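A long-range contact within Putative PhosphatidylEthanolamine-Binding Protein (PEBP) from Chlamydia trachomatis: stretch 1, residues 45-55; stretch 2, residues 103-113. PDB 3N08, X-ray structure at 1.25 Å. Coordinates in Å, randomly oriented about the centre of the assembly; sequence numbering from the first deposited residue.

Stretch 1 45-55: VLIVEDPDVPP
Stretch 2, residues 103-113: PPDAKHRYYFY

Two segments far apart in sequence can be joined by a regular sheet at one end and by side-chain chemistry at the other, and this PEBP contact, which buries 815 Å² in all, is a compact example. Strands 45-50 and 108-113 run antiparallel, their N-to-C directions 168° apart and their axes approaching to 4.7 Å. Residues of both strands are extended, with phi from -98° at R109 to -147° at E49 and psi from 103° at D50 to 161° at E49. The register pairs I47 with Y113 (CA to CA 5.2 Å), V48 with F112 (4.4 Å) and E49 with Y111 (5.4 Å). The first and last are hydrogen-bonded pairs: I47 N to Y113 O is 2.9 Å, Y113 N to I47 O 2.8 Å, and E49 N to Y111 O and Y111 N to E49 O are both 2.9 Å. From the intervening non-hydrogen-bonded pair, V48 CA makes a CA-H...O contact with the neighbouring Y111 O at 3.1 Å.

Y113 covers the most surface. Its side chain (chi1 -63°, chi2 -68°) shares a face of the sheet with I47, E49 and Y111. E49, with chi1 p and chi2 t, brings OE2 to the edge of the Y113 ring, 3.4 Å from CE2, and a water bridges the polar ends, 2.8 Å from both E49 OE2 and Y113 OH. On the other face V48 (chi1 t) sets CG1 over the F112 ring, 3.8 Å from its centroid and only 11° off the normal.

D52 is nearly as extensive, and it anchors the end where the ladder has stopped. It lies in a type I turn from D50 to V53, P51 at -81/3 and D52 at -109/12, and within it D52 N donates to D50 OD1 at 2.8 Å. Its m rotamer presents the carboxylate to R109, whose chi angles are m, t, m and 172°: NH2 meets OD1 at 2.8 Å and NE meets OD2 at 2.9 Å, both nearly linear, so the salt bridge is bidentate and lies near the guanidinium plane. R109 N also donates to D52 OD2 at 2.9 Å, tying the carboxylate to the opposing backbone as well.

The same aspartate covers H108, its CB 4.0 Å from the ring centroid. That imidazole (chi1 -65°, chi2 -174°) is held at both nitrogens: ND1 donates to D50 OD2 at 2.6 Å, and NE2 to D105 OD1 at 2.7 Å. Beyond it, P54 CG packs 4.0 Å from P104 CG.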

# COMPACT_ATOMS: atom_id res chain seq x y z
N VAL B 45 -2.98 -14.66 -1.56
CA VAL B 45 -3.34 -15.19 -0.25
C VAL B 45 -3.77 -14.06 0.66
O VAL B 45 -3.17 -12.97 0.63
CB VAL B 45 -2.12 -15.89 0.38
CG1 VAL B 45 -2.43 -16.38 1.79
CG2 VAL B 45 -1.63 -17.01 -0.53
N LEU B 46 -4.79 -14.31 1.47
CA LEU B 46 -5.25 -13.37 2.50
C LEU B 46 -5.29 -14.06 3.86
O LEU B 46 -5.84 -15.14 3.99
CB LEU B 46 -6.64 -12.87 2.11
CG LEU B 46 -7.32 -11.96 3.14
CD1 LEU B 46 -6.67 -10.62 3.24
CD2 LEU B 46 -8.80 -11.79 2.86
N ILE B 47 -4.68 -13.43 4.87
CA ILE B 47 -4.75 -13.92 6.25
C ILE B 47 -5.21 -12.75 7.12
O ILE B 47 -4.61 -11.69 7.08
CB ILE B 47 -3.40 -14.47 6.74
CG1 ILE B 47 -2.94 -15.61 5.85
CG2 ILE B 47 -3.50 -14.90 8.21
CD1 ILE B 47 -1.55 -16.13 6.17
N VAL B 48 -6.27 -12.96 7.91
CA VAL B 48 -6.77 -11.92 8.80
C VAL B 48 -6.65 -12.44 10.21
O VAL B 48 -7.11 -13.54 10.53
CB VAL B 48 -8.23 -11.58 8.50
CG1 VAL B 48 -8.74 -10.46 9.37
CG2 VAL B 48 -8.42 -11.25 7.02
N GLU B 49 -6.05 -11.63 11.07
CA GLU B 49 -5.81 -12.07 12.42
C GLU B 49 -5.89 -10.96 13.43
O GLU B 49 -5.75 -9.78 13.11
CB GLU B 49 -4.49 -12.78 12.51
CG GLU B 49 -3.32 -11.94 12.13
CD GLU B 49 -2.02 -12.74 12.01
OE1 GLU B 49 -2.07 -13.93 11.63
OE2 GLU B 49 -0.95 -12.19 12.32
N ASP B 50 -6.08 -11.37 14.69
CA ASP B 50 -6.26 -10.48 15.85
C ASP B 50 -5.19 -10.78 16.90
O ASP B 50 -5.26 -11.78 17.60
CB ASP B 50 -7.65 -10.70 16.40
CG ASP B 50 -7.97 -9.84 17.64
OD1 ASP B 50 -7.16 -8.99 18.05
OD2 ASP B 50 -9.10 -10.03 18.17
N PRO B 51 -4.15 -9.94 16.99
CA PRO B 51 -3.10 -10.14 17.98
C PRO B 51 -3.52 -9.62 19.35
O PRO B 51 -2.72 -9.67 20.30
CB PRO B 51 -1.94 -9.32 17.40
CG PRO B 51 -2.66 -8.17 16.71
CD PRO B 51 -3.87 -8.80 16.09
N ASP B 52 -4.75 -9.13 19.49
CA ASP B 52 -5.24 -8.51 20.72
C ASP B 52 -6.27 -9.42 21.40
O ASP B 52 -6.98 -9.03 22.33
CB ASP B 52 -5.85 -7.14 20.44
CG ASP B 52 -4.81 -6.13 19.99
OD1 ASP B 52 -3.63 -6.32 20.27
OD2 ASP B 52 -5.18 -5.12 19.36
N VAL B 53 -6.37 -10.66 20.94
CA VAL B 53 -7.24 -11.63 21.59
C VAL B 53 -6.80 -11.78 23.06
O VAL B 53 -5.62 -11.76 23.38
CB VAL B 53 -7.20 -12.97 20.81
CG1 VAL B 53 -5.79 -13.57 20.84
CG2 VAL B 53 -8.22 -13.95 21.39
N PRO B 54 -7.78 -11.91 23.99
CA PRO B 54 -7.35 -12.05 25.39
C PRO B 54 -6.46 -13.28 25.60
O PRO B 54 -6.83 -14.38 25.21
CB PRO B 54 -8.67 -12.17 26.16
CG PRO B 54 -9.71 -11.64 25.27
CD PRO B 54 -9.24 -11.80 23.85
N PRO B 55 -5.28 -13.12 26.21
CA PRO B 55 -4.39 -14.27 26.30
C PRO B 55 -4.92 -15.36 27.20
O PRO B 55 -4.46 -16.49 27.10
CB PRO B 55 -3.08 -13.67 26.84
CG PRO B 55 -3.37 -12.28 27.21
CD PRO B 55 -4.62 -11.85 26.55
N PRO B 103 -14.84 -8.55 19.88
CA PRO B 103 -13.90 -8.41 21.00
C PRO B 103 -14.62 -8.22 22.32
O PRO B 103 -15.44 -7.32 22.46
CB PRO B 103 -13.12 -7.14 20.61
CG PRO B 103 -14.04 -6.38 19.73
CD PRO B 103 -14.82 -7.40 18.98
N PRO B 104 -14.34 -9.07 23.32
CA PRO B 104 -15.15 -8.98 24.55
C PRO B 104 -14.65 -7.95 25.54
O PRO B 104 -15.47 -7.47 26.35
CB PRO B 104 -14.97 -10.37 25.17
CG PRO B 104 -13.61 -10.80 24.70
CD PRO B 104 -13.53 -10.29 23.29
N ASP B 105 -13.37 -7.62 25.50
CA ASP B 105 -12.69 -6.98 26.64
C ASP B 105 -12.16 -5.57 26.39
O ASP B 105 -11.81 -4.87 27.36
CB ASP B 105 -11.50 -7.84 27.11
CG ASP B 105 -10.45 -8.08 26.01
OD1 ASP B 105 -10.81 -8.11 24.82
OD2 ASP B 105 -9.29 -8.29 26.37
N ALA B 106 -12.08 -5.17 25.13
CA ALA B 106 -11.36 -3.96 24.77
C ALA B 106 -11.49 -3.78 23.28
O ALA B 106 -11.98 -4.65 22.58
CB ALA B 106 -9.91 -4.11 25.12
N LYS B 107 -11.00 -2.64 22.80
CA LYS B 107 -10.78 -2.44 21.38
C LYS B 107 -9.66 -3.35 20.88
O LYS B 107 -8.60 -3.41 21.51
CB LYS B 107 -10.41 -0.98 21.14
CG LYS B 107 -10.14 -0.66 19.68
CD LYS B 107 -9.90 0.83 19.50
CE LYS B 107 -8.63 1.30 20.18
N HIS B 108 -9.88 -4.06 19.78
CA HIS B 108 -8.81 -4.87 19.18
C HIS B 108 -8.46 -4.38 17.79
O HIS B 108 -9.28 -3.74 17.13
CB HIS B 108 -9.24 -6.33 18.98
CG HIS B 108 -9.50 -7.10 20.24
ND1 HIS B 108 -9.76 -8.45 20.19
CD2 HIS B 108 -9.59 -6.74 21.54
CE1 HIS B 108 -9.98 -8.90 21.41
NE2 HIS B 108 -9.91 -7.87 22.24
N ARG B 109 -7.23 -4.70 17.39
CA ARG B 109 -6.75 -4.49 16.03
C ARG B 109 -6.85 -5.78 15.23
O ARG B 109 -6.48 -6.85 15.71
CB ARG B 109 -5.29 -4.04 16.10
CG ARG B 109 -5.08 -2.73 16.79
CD ARG B 109 -3.60 -2.51 17.12
NE ARG B 109 -3.13 -3.50 18.08
CZ ARG B 109 -1.87 -3.67 18.44
NH1 ARG B 109 -0.94 -2.88 17.91
NH2 ARG B 109 -1.56 -4.60 19.34
N TYR B 110 -7.38 -5.65 14.02
CA TYR B 110 -7.52 -6.76 13.09
C TYR B 110 -6.64 -6.45 11.88
O TYR B 110 -6.86 -5.47 11.16
CB TYR B 110 -9.01 -6.95 12.70
CG TYR B 110 -9.84 -7.27 13.90
CD1 TYR B 110 -9.99 -8.57 14.34
CD2 TYR B 110 -10.36 -6.26 14.67
CE1 TYR B 110 -10.70 -8.86 15.51
CE2 TYR B 110 -11.04 -6.53 15.85
CZ TYR B 110 -11.21 -7.83 16.25
OH TYR B 110 -11.88 -8.06 17.44
N TYR B 111 -5.64 -7.31 11.69
CA TYR B 111 -4.67 -7.14 10.61
C TYR B 111 -5.03 -8.06 9.46
O TYR B 111 -5.32 -9.26 9.65
CB TYR B 111 -3.27 -7.46 11.12
CG TYR B 111 -2.70 -6.37 11.99
CD1 TYR B 111 -1.94 -5.35 11.46
CD2 TYR B 111 -2.93 -6.36 13.37
CE1 TYR B 111 -1.42 -4.36 12.25
CE2 TYR B 111 -2.41 -5.37 14.16
CZ TYR B 111 -1.66 -4.37 13.59
OH TYR B 111 -1.16 -3.37 14.43
N PHE B 112 -5.03 -7.48 8.27
CA PHE B 112 -5.34 -8.15 7.03
C PHE B 112 -4.07 -8.16 6.19
O PHE B 112 -3.53 -7.11 5.85
CB PHE B 112 -6.39 -7.37 6.25
CG PHE B 112 -7.73 -7.25 6.93
CD1 PHE B 112 -7.90 -6.46 8.07
CD2 PHE B 112 -8.81 -7.91 6.43
CE1 PHE B 112 -9.15 -6.36 8.66
CE2 PHE B 112 -10.05 -7.81 7.02
CZ PHE B 112 -10.21 -7.03 8.15
N TYR B 113 -3.54 -9.34 5.92
CA TYR B 113 -2.28 -9.48 5.22
C TYR B 113 -2.55 -10.11 3.86
O TYR B 113 -3.18 -11.16 3.79
CB TYR B 113 -1.33 -10.39 6.00
CG TYR B 113 -0.94 -9.85 7.35
CD1 TYR B 113 -0.15 -8.72 7.45
CD2 TYR B 113 -1.38 -10.44 8.52
CE1 TYR B 113 0.22 -8.21 8.70
CE2 TYR B 113 -1.00 -9.95 9.76
CZ TYR B 113 -0.22 -8.83 9.83
OH TYR B 113 0.13 -8.34 11.09
O HOH W 1 -1.05 -9.63 13.33
O HOH W 2 -5.97 -2.76 20.41